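Local coordinates for glycerol uptake operon antiterminator regulatory protein (Listeria monocytogenes str. 4b, PDB 3KTS), which probably regulates the glycerol uptake operon by antitermination, responding to glycerol-3-phosphate through a domain built as a TIM barrel, at residues 152-157 with 172-177. Residues are numbered along the deposited sequence; the frame is centred on the assembly and turned at random.
Sequences PVIAGG and GAIAVT
Ile154 and Ala175 lie side by side on neighbouring parallel strands, 153-156 and 175-177, which run at 37° to one another. Three backbone hydrogen bonds join the two chains: Ile174 N to Val153 O (2.9 Å), Ala155 N to Ala175 O (3.2 Å) and Thr177 N to Ala155 O (2.9 Å). Ala155 therefore both donates and accepts, as one residue does in a parallel ladder. The first bond comes from Ile174, where the chain turns a corner.

Ile154 lies on the inner face, with Ala175 and Thr177. Its CB sits beside the carbonyl oxygen of Ala175, and CG2, anti to the backbone N, continues past that oxygen to meet Thr177 CG2 at 3.8 Å, the two side chains crossing at about a right angle. The other branch leaves through CG1, with chi1 at -53°, and ends in CD1, which touches Ala175 CB and Ile174 CG2, each at 3.7 Å. Ile13 of strand 12-16 also packs on Ile154, Ala175 and Thr177. At the edge of this patch the extended Ile174 side chain brings CD1 to Pro152 CB, 4.1 Å away, and Leu5 touches both residues.

The reverse face carries Ala155 and Val176, which pack on Val168 of helix 162-169. That helix links the two strands, completing a right-handed beta-alpha-beta crossover of the TIM barrel.

Thr177 OG1 lies 3.4 Å from Gly156 CA, where glycine leaves room for the hydroxyl, and it hydrogen-bonds to Glu132 OE2 on strand 130-134. The backbone bonds thus fix the pairing of the strands, while on the inner face the aliphatic contacts of Ile154 exclude solvent and the buried Thr177 hydroxyl has its polar need met by Glu132.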
# COMPACT_ATOMS: atom_id res chain seq x y z
N PRO A 152 2.36 8.27 -9.12
CA PRO A 152 2.14 6.85 -9.38
C PRO A 152 1.02 6.28 -8.52
O PRO A 152 0.91 6.61 -7.34
CB PRO A 152 3.48 6.22 -8.99
CG PRO A 152 4.03 7.13 -7.96
CD PRO A 152 3.60 8.51 -8.36
N VAL A 153 0.19 5.42 -9.11
CA VAL A 153 -0.90 4.77 -8.38
C VAL A 153 -0.79 3.24 -8.36
O VAL A 153 -0.50 2.61 -9.38
CB VAL A 153 -2.34 5.28 -8.78
CG1 VAL A 153 -2.29 6.63 -9.47
CG2 VAL A 153 -3.11 4.28 -9.63
N ILE A 154 -0.98 2.65 -7.18
CA ILE A 154 -1.17 1.22 -7.02
C ILE A 154 -2.68 1.02 -7.06
O ILE A 154 -3.42 1.91 -6.63
CB ILE A 154 -0.64 0.70 -5.66
CG1 ILE A 154 0.81 1.12 -5.41
CG2 ILE A 154 -0.77 -0.83 -5.53
CD1 ILE A 154 1.84 0.20 -6.00
N ALA A 155 -3.14 -0.11 -7.58
CA ALA A 155 -4.54 -0.48 -7.44
C ALA A 155 -4.65 -1.75 -6.60
O ALA A 155 -3.79 -2.62 -6.67
CB ALA A 155 -5.19 -0.67 -8.78
N GLY A 156 -5.70 -1.83 -5.81
CA GLY A 156 -5.90 -2.96 -4.92
C GLY A 156 -7.37 -3.17 -4.65
O GLY A 156 -8.17 -2.26 -4.84
N GLY A 157 -7.73 -4.36 -4.20
CA GLY A 157 -9.11 -4.67 -3.85
C GLY A 157 -9.85 -5.39 -4.95
O GLY A 157 -9.93 -4.90 -6.07
N GLY A 172 -2.64 2.45 -16.17
CA GLY A 172 -1.75 3.42 -15.54
C GLY A 172 -1.20 3.00 -14.18
O GLY A 172 -0.34 3.69 -13.63
N ALA A 173 -1.70 1.89 -13.65
CA ALA A 173 -1.22 1.39 -12.36
C ALA A 173 0.21 0.86 -12.46
O ALA A 173 0.57 0.17 -13.42
CB ALA A 173 -2.14 0.34 -11.79
N ILE A 174 1.01 1.23 -11.46
CA ILE A 174 2.42 0.87 -11.38
C ILE A 174 2.55 -0.57 -10.85
O ILE A 174 3.49 -1.29 -11.23
CB ILE A 174 3.21 1.93 -10.53
CG1 ILE A 174 4.72 1.68 -10.53
CG2 ILE A 174 2.69 2.02 -9.11
CD1 ILE A 174 5.49 2.68 -9.70
N ALA A 175 1.60 -0.99 -10.02
CA ALA A 175 1.53 -2.34 -9.45
C ALA A 175 0.14 -2.62 -8.87
O ALA A 175 -0.71 -1.73 -8.83
CB ALA A 175 2.61 -2.56 -8.38
N VAL A 176 -0.06 -3.85 -8.42
CA VAL A 176 -1.31 -4.30 -7.84
C VAL A 176 -1.06 -4.81 -6.43
O VAL A 176 -0.06 -5.48 -6.19
CB VAL A 176 -1.94 -5.42 -8.71
CG1 VAL A 176 -3.15 -6.04 -8.04
CG2 VAL A 176 -2.33 -4.87 -10.07
N THR A 177 -1.93 -4.46 -5.48
CA THR A 177 -1.93 -5.13 -4.18
C THR A 177 -3.14 -6.04 -4.09
O THR A 177 -4.23 -5.69 -4.56
CB THR A 177 -1.95 -4.16 -2.98
OG1 THR A 177 -2.98 -3.18 -3.16
CG2 THR A 177 -0.62 -3.48 -2.82